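Local coordinates for protein putative aspartyl-tRNA synthetase (Leishmania major, PDB 6OD8) that probably joins L-aspartate to tRNA(Asp) at the cost of ATP, as a class II aminoacyl-tRNA synthetase of the cytoplasm, at residues S141-E146 against I171-E176; F291-V296 against E310-D315; W363-E368 against E439-D444; D493-R498 against E511-F516. All blocks are in the same frame, centred on the assembly; numbering follows the deposited sequence. Where two conformers were deposited one is given.

Contact 1 of 4, residues S141-E146 against I171-E176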
# COMPACT_ATOMS: atom_id res chain seq x y z
N SER A 141 -12.05 30.68 -5.59
CA SER A 141 -12.18 30.45 -7.02
C SER A 141 -10.81 30.06 -7.58
O SER A 141 -9.77 30.42 -7.03
CB SER A 141 -12.68 31.70 -7.74
OG SER A 141 -13.94 32.12 -7.26
N ILE A 142 -10.82 29.30 -8.67
CA ILE A 142 -9.59 28.97 -9.37
C ILE A 142 -9.55 29.81 -10.64
O ILE A 142 -10.53 29.89 -11.39
CB ILE A 142 -9.51 27.47 -9.68
CG1 ILE A 142 -9.37 26.70 -8.36
CG2 ILE A 142 -8.34 27.19 -10.60
CD1 ILE A 142 -9.53 25.21 -8.51
N VAL A 143 -8.42 30.48 -10.87
CA VAL A 143 -8.28 31.42 -11.98
C VAL A 143 -7.12 31.01 -12.87
O VAL A 143 -6.15 30.41 -12.40
CB VAL A 143 -8.09 32.87 -11.49
CG1 VAL A 143 -9.35 33.42 -10.86
CG2 VAL A 143 -6.90 32.97 -10.53
N ASP A 144 -7.23 31.31 -14.16
CA ASP A 144 -6.10 31.30 -15.09
C ASP A 144 -5.66 32.75 -15.25
O ASP A 144 -6.46 33.58 -15.68
CB ASP A 144 -6.49 30.74 -16.46
CG ASP A 144 -6.43 29.23 -16.52
OD1 ASP A 144 -5.73 28.62 -15.69
OD2 ASP A 144 -7.07 28.66 -17.42
N VAL A 145 -4.42 33.05 -14.89
CA VAL A 145 -3.89 34.40 -14.98
C VAL A 145 -2.73 34.41 -15.95
O VAL A 145 -1.88 33.51 -15.91
CB VAL A 145 -3.45 34.91 -13.59
CG1 VAL A 145 -2.72 36.24 -13.70
CG2 VAL A 145 -4.66 35.05 -12.68
N GLU A 146 -2.71 35.38 -16.86
CA GLU A 146 -1.54 35.72 -17.65
C GLU A 146 -0.88 36.92 -16.97
O GLU A 146 -1.52 37.96 -16.81
CB GLU A 146 -1.94 36.06 -19.09
CG GLU A 146 -0.83 36.65 -19.92
CD GLU A 146 -1.21 36.78 -21.39
OE1 GLU A 146 -1.45 37.92 -21.85
OE2 GLU A 146 -1.27 35.74 -22.08
N ILE A 171 -7.04 37.71 -16.77
CA ILE A 171 -7.47 36.82 -15.70
C ILE A 171 -8.87 36.29 -15.99
O ILE A 171 -9.81 37.07 -16.18
CB ILE A 171 -7.41 37.53 -14.32
CG1 ILE A 171 -7.96 36.60 -13.24
CG2 ILE A 171 -8.18 38.88 -14.32
CD1 ILE A 171 -7.65 37.07 -11.79
N HIS A 172 -9.03 34.98 -16.02
CA HIS A 172 -10.35 34.36 -16.16
C HIS A 172 -10.54 33.32 -15.08
O HIS A 172 -9.60 32.63 -14.69
CB HIS A 172 -10.55 33.70 -17.53
CG HIS A 172 -10.43 34.63 -18.69
ND1 HIS A 172 -9.21 35.08 -19.16
CD2 HIS A 172 -11.37 35.20 -19.49
CE1 HIS A 172 -9.40 35.87 -20.20
NE2 HIS A 172 -10.70 35.95 -20.43
N THR A 173 -11.78 33.21 -14.58
CA THR A 173 -12.09 32.14 -13.64
C THR A 173 -12.21 30.82 -14.39
O THR A 173 -12.83 30.74 -15.45
CB THR A 173 -13.37 32.41 -12.85
OG1 THR A 173 -14.43 32.78 -13.73
CG2 THR A 173 -13.15 33.51 -11.76
N VAL A 174 -11.58 29.80 -13.83
CA VAL A 174 -11.74 28.43 -14.30
C VAL A 174 -12.97 27.80 -13.66
O VAL A 174 -13.86 27.30 -14.35
CB VAL A 174 -10.46 27.63 -13.99
CG1 VAL A 174 -10.62 26.15 -14.32
CG2 VAL A 174 -9.27 28.23 -14.75
N THR A 175 -13.05 27.81 -12.32
CA THR A 175 -14.29 27.55 -11.60
C THR A 175 -14.47 28.60 -10.52
O THR A 175 -13.50 29.10 -9.95
CB THR A 175 -14.31 26.16 -10.95
OG1 THR A 175 -13.16 26.02 -10.10
CG2 THR A 175 -14.27 25.07 -12.01
N GLU A 176 -15.73 28.94 -10.24
CA GLU A 176 -16.05 29.93 -9.22
C GLU A 176 -16.48 29.24 -7.94
O GLU A 176 -17.26 28.28 -7.96
CB GLU A 176 -17.16 30.86 -9.70
CG GLU A 176 -16.85 31.50 -11.02
CD GLU A 176 -17.96 32.44 -11.43
OE1 GLU A 176 -17.74 33.26 -12.35
OE2 GLU A 176 -19.04 32.36 -10.83
O HOH W 1 -6.54 34.21 -18.53
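Ile142 O is gripped by two successive amides, Val174 N and Thr175 N, where the facing chain turns a corner. Val174 N gives the firm bond, 2.7 Å to Ile142 O, coming in tilted 22° from the carbonyl plane. Thr175 N adds a weak one, 3.4 Å to the same Ile142 O, and the CA-H of Thr173 also leans on this oxygen. Because Val174 and Thr175 both face Ile142, the antiparallel pairing carries a classic beta bulge, and the register slips by one residue. Regular pairing flanks it: Ile142 N reaches Thr175 O at 3.0 Å, while Asp144 and His172 form a hydrogen-bonded pair, Asp144 N to His172 O 2.8 Å and His172 N to Asp144 O 2.9 Å. Asp144 O is held twice, since a water donates to it at 2.9 Å and bridges to His172 ND1 in the imidazole plane; His172 NE2 bonds to Lys54 O. The bulge brings Val174 across Asp144, whose carboxylate lies against the methyl, OD2 to Val174 CG2 3.5 Å; the polar end of Asp144 is tied to Arg92 by a salt bridge. Thr175 OG1 bonds to Ala520 O of the second subunit. On the other face Val143 CB meets Ile171 CG1 at 4.1 Å, and Val143 CG1 lies against Thr173 CG2. The contact belongs to the OB-fold domain, which in relatives reads the anticodon. Strand 142-151 runs between strands 170-173 and 88-100, and Leu109 and Met107 of strand 104-111 pack behind Val143 and Ile171.

Contact 2 of 4, residues F291-V296 against E310-D315. With EDO (1,2-ethanediol), chain D.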
# COMPACT_ATOMS: atom_id res chain seq x y z
N PHE A 291 4.96 -8.01 4.29
CA PHE A 291 4.36 -6.84 4.89
C PHE A 291 3.03 -6.57 4.20
O PHE A 291 2.78 -7.02 3.08
CB PHE A 291 5.27 -5.61 4.81
CG PHE A 291 5.43 -5.04 3.41
CD1 PHE A 291 4.47 -4.17 2.87
CD2 PHE A 291 6.54 -5.37 2.64
CE1 PHE A 291 4.62 -3.62 1.57
CE2 PHE A 291 6.69 -4.83 1.33
CZ PHE A 291 5.73 -3.97 0.82
N GLU A 292 2.18 -5.83 4.90
CA GLU A 292 0.91 -5.42 4.33
C GLU A 292 0.59 -4.01 4.78
O GLU A 292 0.85 -3.62 5.92
CB GLU A 292 -0.23 -6.39 4.75
CG GLU A 292 -1.60 -5.98 4.19
CD GLU A 292 -2.60 -7.14 4.08
OE1 GLU A 292 -2.38 -8.23 4.66
OE2 GLU A 292 -3.63 -6.93 3.43
N VAL A 293 -0.00 -3.23 3.88
CA VAL A 293 -0.48 -1.89 4.20
C VAL A 293 -1.94 -1.86 3.81
O VAL A 293 -2.27 -2.04 2.64
CB VAL A 293 0.30 -0.79 3.45
CG1 VAL A 293 -0.27 0.61 3.79
CG2 VAL A 293 1.78 -0.87 3.74
N GLY A 294 -2.84 -1.71 4.79
CA GLY A 294 -4.24 -1.72 4.45
C GLY A 294 -5.12 -1.38 5.62
O GLY A 294 -4.66 -1.19 6.75
N PRO A 295 -6.43 -1.31 5.36
CA PRO A 295 -7.36 -0.90 6.41
C PRO A 295 -7.48 -1.94 7.51
O PRO A 295 -7.38 -3.15 7.27
CB PRO A 295 -8.71 -0.75 5.69
CG PRO A 295 -8.49 -1.16 4.27
CD PRO A 295 -7.05 -1.43 4.02
N VAL A 296 -7.72 -1.44 8.71
CA VAL A 296 -8.00 -2.25 9.89
C VAL A 296 -9.20 -1.61 10.58
O VAL A 296 -9.50 -0.43 10.38
CB VAL A 296 -6.78 -2.35 10.82
CG1 VAL A 296 -5.66 -3.12 10.13
CG2 VAL A 296 -6.29 -1.00 11.20
N GLU A 310 -11.97 2.99 11.96
CA GLU A 310 -11.29 2.46 10.80
C GLU A 310 -9.98 3.20 10.71
O GLU A 310 -9.96 4.44 10.79
CB GLU A 310 -12.12 2.67 9.51
CG GLU A 310 -11.30 2.33 8.28
CD GLU A 310 -12.10 2.35 6.96
OE1 GLU A 310 -13.31 2.65 6.97
OE2 GLU A 310 -11.49 2.05 5.91
N PHE A 311 -8.89 2.47 10.53
CA PHE A 311 -7.63 3.16 10.24
C PHE A 311 -6.78 2.28 9.34
O PHE A 311 -7.30 1.40 8.63
CB PHE A 311 -6.95 3.62 11.55
CG PHE A 311 -6.67 2.52 12.53
CD1 PHE A 311 -5.37 2.05 12.72
CD2 PHE A 311 -7.70 1.98 13.30
CE1 PHE A 311 -5.10 1.05 13.66
CE2 PHE A 311 -7.44 0.97 14.23
CZ PHE A 311 -6.13 0.51 14.41
N VAL A 312 -5.49 2.54 9.30
CA VAL A 312 -4.58 1.89 8.36
C VAL A 312 -3.48 1.22 9.16
O VAL A 312 -2.82 1.87 9.98
CB VAL A 312 -3.97 2.87 7.34
CG1 VAL A 312 -2.93 2.13 6.48
CG2 VAL A 312 -5.07 3.55 6.48
N GLY A 313 -3.30 -0.08 8.92
CA GLY A 313 -2.26 -0.85 9.58
C GLY A 313 -1.07 -1.08 8.66
O GLY A 313 -1.23 -1.40 7.48
N LEU A 314 0.12 -0.92 9.23
CA LEU A 314 1.38 -1.26 8.58
C LEU A 314 1.86 -2.53 9.28
O LEU A 314 2.23 -2.48 10.46
CB LEU A 314 2.38 -0.11 8.74
CG LEU A 314 1.90 1.31 8.48
CD1 LEU A 314 3.00 2.35 8.75
CD2 LEU A 314 1.45 1.45 6.99
N ASP A 315 1.78 -3.67 8.60
CA ASP A 315 1.95 -4.95 9.27
C ASP A 315 3.14 -5.69 8.67
O ASP A 315 3.40 -5.59 7.47
CB ASP A 315 0.67 -5.81 9.14
CG ASP A 315 -0.29 -5.57 10.26
OD1 ASP A 315 -1.17 -4.68 10.11
OD2 ASP A 315 -0.14 -6.25 11.30
C1 EDO D . -1.49 -2.48 13.29
O1 EDO D . -2.12 -2.64 14.56
C2 EDO D . -2.54 -2.82 12.26
O2 EDO D . -2.75 -4.22 12.22
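Val296 sets one methyl, CG2, squarely over the Phe311 ring, 3.4 Å from the centroid and 11° off the normal: a CH-pi contact. The methyl sits between the backbone N and carbonyl carbon of Val296, which carries it over the ring. The same two residues are a hydrogen-bonded antiparallel pair, Val296 N to Phe311 O 2.9 Å with the donor well above the carbonyl plane, and Phe311 N to Val296 O 3.0 Å. Next come Gly294 and Gly313, then Glu292 and Asp315, each pair closed by two bonds. Gly313, with no side chain, leaves its CA against an ethanediol, probably from the crystallisation liquor, whose C2 lies 3.3 Å from Gly313 CA and whose O2 donates to Asp315 OD1 at 2.7 Å. On the other face Val293 CG1 touches Leu314 CD2 at 3.7 Å. Lys279 pairs with Asp315 OD2, while Glu292 is held by Lys247 at OE2 and by the Ser245 hydroxyl at OE1. These two strands form class II motif 2, which helps build the ATP site in this family. They sit between strands 241-242 and 523-529, with Phe231 of helix 215-237 under Val293 and Leu314, while Pro295 packs on Pro295 of the second subunit.

Contact 3 of 4, residues W363-E368 against E439-D444. With EDO (1,2-ethanediol), chain K.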
# COMPACT_ATOMS: atom_id res chain seq x y z
N TRP A 363 14.77 9.96 18.94
CA TRP A 363 14.59 8.51 19.03
C TRP A 363 15.88 7.77 19.38
O TRP A 363 15.82 6.56 19.60
CB TRP A 363 13.98 7.96 17.72
CG TRP A 363 14.85 8.00 16.48
CD1 TRP A 363 15.58 6.98 15.95
CD2 TRP A 363 15.02 9.11 15.59
NE1 TRP A 363 16.20 7.39 14.79
CE2 TRP A 363 15.90 8.70 14.57
CE3 TRP A 363 14.53 10.42 15.58
CZ2 TRP A 363 16.28 9.55 13.53
CZ3 TRP A 363 14.92 11.27 14.55
CH2 TRP A 363 15.79 10.83 13.54
N LYS A 364 17.02 8.45 19.43
CA LYS A 364 18.32 7.86 19.75
C LYS A 364 18.85 8.40 21.06
O LYS A 364 18.78 9.61 21.31
CB LYS A 364 19.36 8.16 18.66
CG LYS A 364 19.02 7.71 17.25
CD LYS A 364 20.24 7.83 16.34
CE LYS A 364 19.91 7.48 14.91
NZ LYS A 364 21.15 7.31 14.09
N LEU A 365 19.44 7.53 21.87
CA LEU A 365 20.33 8.01 22.92
C LEU A 365 21.59 8.60 22.31
O LEU A 365 22.05 8.16 21.25
CB LEU A 365 20.71 6.86 23.87
CG LEU A 365 19.86 6.59 25.11
CD1 LEU A 365 18.49 6.16 24.71
CD2 LEU A 365 20.53 5.54 26.02
N THR A 366 22.16 9.61 22.97
CA THR A 366 23.48 10.07 22.55
C THR A 366 24.54 9.06 22.99
O THR A 366 24.33 8.32 23.96
CB THR A 366 23.80 11.45 23.14
OG1 THR A 366 23.96 11.34 24.55
CG2 THR A 366 22.70 12.46 22.81
N PRO A 367 25.67 8.98 22.28
CA PRO A 367 26.76 8.13 22.78
C PRO A 367 27.16 8.49 24.20
O PRO A 367 27.48 7.60 24.99
CB PRO A 367 27.89 8.39 21.78
CG PRO A 367 27.17 8.80 20.50
CD PRO A 367 25.97 9.59 20.97
N GLU A 368 27.09 9.78 24.56
CA GLU A 368 27.50 10.22 25.89
C GLU A 368 26.55 9.71 26.97
O GLU A 368 27.00 9.26 28.03
CB GLU A 368 27.58 11.75 25.92
CG GLU A 368 28.72 12.35 25.10
CD GLU A 368 28.49 12.31 23.59
OE1 GLU A 368 27.33 12.32 23.14
OE2 GLU A 368 29.49 12.28 22.84
N GLU A 439 13.33 11.72 30.90
CA GLU A 439 14.14 12.45 31.86
C GLU A 439 15.45 11.73 32.15
O GLU A 439 16.49 12.38 32.28
CB GLU A 439 13.34 12.67 33.14
CG GLU A 439 12.13 13.58 32.92
CD GLU A 439 11.29 13.79 34.18
OE1 GLU A 439 11.51 13.07 35.18
OE2 GLU A 439 10.40 14.68 34.15
N ARG A 440 15.44 10.40 32.22
CA ARG A 440 16.64 9.64 32.57
C ARG A 440 17.57 9.46 31.38
O ARG A 440 18.78 9.70 31.48
CB ARG A 440 16.28 8.25 33.11
CG ARG A 440 17.52 7.51 33.66
CD ARG A 440 17.17 6.18 34.30
NE ARG A 440 18.36 5.36 34.58
CZ ARG A 440 19.20 5.58 35.59
NH1 ARG A 440 18.99 6.62 36.40
NH2 ARG A 440 20.24 4.78 35.79
N TYR A 441 17.01 9.02 30.24
CA TYR A 441 17.76 8.60 29.06
C TYR A 441 17.76 9.62 27.94
O TYR A 441 18.57 9.49 27.02
CB TYR A 441 17.21 7.27 28.50
CG TYR A 441 17.32 6.14 29.53
CD1 TYR A 441 18.53 5.48 29.74
CD2 TYR A 441 16.23 5.77 30.32
CE1 TYR A 441 18.65 4.47 30.70
CE2 TYR A 441 16.33 4.76 31.26
CZ TYR A 441 17.54 4.11 31.45
OH TYR A 441 17.68 3.11 32.41
N GLY A 442 16.83 10.59 27.96
CA GLY A 442 16.83 11.66 26.97
C GLY A 442 16.16 11.34 25.66
O GLY A 442 16.37 12.06 24.68
N THR A 443 15.34 10.29 25.61
CA THR A 443 14.76 9.84 24.35
C THR A 443 13.24 9.76 24.46
O THR A 443 12.69 9.49 25.53
CB THR A 443 15.32 8.47 23.92
OG1 THR A 443 14.76 8.12 22.65
CG2 THR A 443 15.00 7.40 24.94
N ASP A 444 12.59 10.06 23.33
CA ASP A 444 11.14 9.98 23.16
C ASP A 444 10.69 8.63 22.62
O ASP A 444 9.48 8.44 22.41
CB ASP A 444 10.64 11.06 22.17
CG ASP A 444 10.95 12.47 22.63
OD1 ASP A 444 10.71 12.81 23.80
OD2 ASP A 444 11.43 13.26 21.78
C1 EDO K . 7.55 11.17 26.93
O1 EDO K . 7.24 12.33 27.70
C2 EDO K . 8.72 11.45 26.01
O2 EDO K . 8.30 12.24 24.89
O HOH W 2 15.85 5.46 21.97
O HOH W 3 19.02 11.42 23.12
O HOH W 4 20.40 10.67 25.26
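Leu365 meets Tyr441 and Thr443 at the junction between the loop leading into helix 367-373 and the C-terminal end of helix 427-441. No direct hydrogen bond spans the two segments; three waters do. One donates to Trp363 O at 2.6 Å and bonds to Thr443 OG1. The second gives one proton to Lys364 O, again at 2.6 Å, and the other to Gly442 O at 3.1 Å. A third accepts from Thr366 N and donates to Tyr441 O at 2.8 Å, serving a carbonyl at the end of the helix. Gly442, with phi 83°, turns the chain out of that helix. Beside the waters lies an apolar touch: Leu365 crosses Thr443 and puts CD1 on the methyl, 3.7 Å from Thr443 CG2, while Leu365 CG rests on Tyr441 O at 3.7 Å. Thr443 OG1 is anti to its backbone N (chi1 -177°), leaving CG2 in the position between N and carbonyl carbon. The Tyr441 ring is covered on one face by Arg440 CG, offset toward the rim and 3.8 Å above the plane. Arg440 NE makes a weak bond to Tyr441 OH, and Asp386 holds both residues, the hydroxyl with OD2 and Arg440 NH2 with OD1. Leu400 of strand 400-403 packs on Leu365, Tyr441 and Thr443. Solvent links Trp363 O, Lys364 O, Gly442 O and Tyr441 O across the contact, while Leu365 O is held by Arg398. Thr443 OG1 also has Phe445 O and Val362 O as partners, so its single proton probably alternates among them and the water.

Contact 4 of 4, residues D493-R498 against E511-F516. With FMT (formic acid), chain L.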
# COMPACT_ATOMS: atom_id res chain seq x y z
N ASP A 493 -0.42 -27.62 18.90
CA ASP A 493 -0.95 -28.10 20.17
C ASP A 493 -0.73 -27.08 21.28
O ASP A 493 -1.63 -26.84 22.09
CB ASP A 493 -0.33 -29.45 20.52
CG ASP A 493 -0.72 -30.53 19.53
OD1 ASP A 493 -1.82 -31.10 19.67
OD2 ASP A 493 0.05 -30.77 18.57
N LEU A 494 0.46 -26.46 21.32
CA LEU A 494 0.68 -25.42 22.33
C LEU A 494 -0.18 -24.20 22.07
O LEU A 494 -0.57 -23.50 23.01
CB LEU A 494 2.15 -25.04 22.38
CG LEU A 494 3.02 -25.98 23.21
CD1 LEU A 494 4.46 -25.52 23.16
CD2 LEU A 494 2.52 -26.04 24.65
N LEU A 495 -0.48 -23.92 20.79
CA LEU A 495 -1.35 -22.80 20.47
C LEU A 495 -2.77 -23.04 20.98
O LEU A 495 -3.39 -22.14 21.54
CB LEU A 495 -1.32 -22.57 18.95
CG LEU A 495 -2.20 -21.50 18.33
CD1 LEU A 495 -1.77 -20.11 18.75
CD2 LEU A 495 -2.17 -21.63 16.81
N LEU A 496 -3.28 -24.27 20.84
CA LEU A 496 -4.58 -24.57 21.43
C LEU A 496 -4.52 -24.53 22.96
O LEU A 496 -5.45 -24.05 23.62
CB LEU A 496 -5.08 -25.94 20.94
CG LEU A 496 -5.50 -26.04 19.47
CD1 LEU A 496 -5.65 -27.49 19.05
CD2 LEU A 496 -6.80 -25.27 19.21
N ALA A 497 -3.41 -25.00 23.54
CA ALA A 497 -3.27 -25.01 24.99
C ALA A 497 -3.26 -23.59 25.56
O ALA A 497 -3.87 -23.33 26.60
CB ALA A 497 -2.01 -25.76 25.39
N ARG A 498 -2.57 -22.65 24.90
CA ARG A 498 -2.56 -21.29 25.43
C ARG A 498 -3.94 -20.64 25.27
O ARG A 498 -4.41 -19.95 26.18
CB ARG A 498 -1.46 -20.44 24.79
CG ARG A 498 -1.36 -19.01 25.39
CD ARG A 498 -0.13 -18.19 24.93
NE ARG A 498 -0.37 -16.76 25.11
CZ ARG A 498 -0.27 -16.13 26.28
NH1 ARG A 498 0.10 -16.79 27.37
NH2 ARG A 498 -0.53 -14.83 26.37
N GLU A 511 -8.96 -22.76 10.34
CA GLU A 511 -8.00 -22.79 9.24
C GLU A 511 -6.65 -22.21 9.66
O GLU A 511 -5.59 -22.67 9.21
CB GLU A 511 -8.55 -22.04 8.03
CG GLU A 511 -9.70 -22.74 7.33
CD GLU A 511 -11.05 -22.21 7.79
OE1 GLU A 511 -11.08 -21.40 8.73
OE2 GLU A 511 -12.07 -22.61 7.20
N TYR A 512 -6.67 -21.19 10.51
CA TYR A 512 -5.43 -20.62 11.01
C TYR A 512 -4.63 -21.67 11.79
O TYR A 512 -3.44 -21.88 11.54
CB TYR A 512 -5.78 -19.40 11.86
CG TYR A 512 -4.74 -18.87 12.81
CD1 TYR A 512 -3.71 -18.05 12.35
CD2 TYR A 512 -4.81 -19.14 14.18
CE1 TYR A 512 -2.79 -17.54 13.20
CE2 TYR A 512 -3.89 -18.61 15.04
CZ TYR A 512 -2.88 -17.81 14.55
OH TYR A 512 -1.93 -17.28 15.41
N VAL A 513 -5.28 -22.35 12.73
CA VAL A 513 -4.62 -23.43 13.47
C VAL A 513 -4.13 -24.51 12.50
O VAL A 513 -2.98 -24.97 12.58
CB VAL A 513 -5.58 -24.03 14.52
CG1 VAL A 513 -4.92 -25.20 15.24
CG2 VAL A 513 -6.03 -22.96 15.54
N ASP A 514 -4.98 -24.91 11.56
CA ASP A 514 -4.62 -25.93 10.58
C ASP A 514 -3.40 -25.53 9.75
O ASP A 514 -2.68 -26.41 9.26
CB ASP A 514 -5.80 -26.19 9.63
CG ASP A 514 -6.86 -27.06 10.26
OD1 ASP A 514 -6.65 -27.56 11.40
OD2 ASP A 514 -7.92 -27.22 9.62
N SER A 515 -3.17 -24.23 9.55
CA SER A 515 -2.03 -23.80 8.74
C SER A 515 -0.69 -24.13 9.38
O SER A 515 0.33 -24.05 8.69
CB SER A 515 -2.09 -22.30 8.44
OG SER A 515 -1.70 -21.49 9.55
N PHE A 516 -0.67 -24.50 10.66
CA PHE A 516 0.58 -24.85 11.33
C PHE A 516 0.81 -26.35 11.40
O PHE A 516 1.78 -26.78 12.03
CB PHE A 516 0.60 -24.27 12.75
CG PHE A 516 0.37 -22.79 12.79
CD1 PHE A 516 1.32 -21.90 12.27
CD2 PHE A 516 -0.81 -22.28 13.31
CE1 PHE A 516 1.09 -20.52 12.30
CE2 PHE A 516 -1.04 -20.89 13.37
CZ PHE A 516 -0.08 -20.02 12.84
C FMT L . -8.88 -18.06 9.77
O1 FMT L . -8.77 -17.87 8.55
O2 FMT L . -9.14 -19.16 10.31
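Tyr512 and Phe516 meet ring against ring, and Leu495 of the neighbouring helix touches both. Over the centre of one Tyr512 face stands Phe516 CE2, 3.7 Å above the plane, while Tyr512 CZ in turn lies at the edge of the Phe516 ring, in its plane. One face of Phe516 carries Ser515 OG, again over the centre and 3.7 Å above the plane. That hydroxyl is fixed by donating to Tyr512 O at 2.7 Å, in the carbonyl plane and on a lone pair, so the turn that brings Phe516 back beneath the tyrosine is tied from within. Across the contact a single methyl does most of the work: Leu495 CD2 approaches Phe516 CE2 at 3.7 Å and Tyr512 CE2 at 3.9 Å, and also reaches the CG2 methyl of Val513. Leu495 CG is anti to its backbone N (chi1 176°), and the side chain crosses that of Phe516 at about a right angle. Leu496 adds a looser touch, CG to Val513 CG1 4.4 Å. There is no hydrogen bond between the two segments, and the join is purely apolar. Tyr512 N donates to a formate, probably from the crystallisation liquor, at 3.2 Å from its O2. Trp209 of the second subunit packs on Asp514 and Ser515. Helices 492-501 and 510-514 thus pack on each other through these few side chains. Helix 276-283 packs against this side: Leu277 and Met281 on Tyr512, Gln280 on Phe516, with Gln280 OE1 accepting from Tyr512 OH.

How the contacts relate
The four contacts follow one another along the chain, each closing before the next opens. Contact 1 belongs to the OB-fold domain, and the other three to the class II synthetase region. Contact 2 is the most central, about 12 Å from the centre of the chain, in the large mixed sheet that carries motif 2. Contacts 3 and 4 lie farther out, their centres about 30 and 24 Å from that of contact 2 and 41 Å from each other. Contact 1 is about 64 Å, centre to centre, from contact 4. Contacts 1, 2 and 4 all touch the second subunit, so both the OB-fold domain and the synthetase region take part in the dimer interface, whereas contact 3 is reached by no other chain.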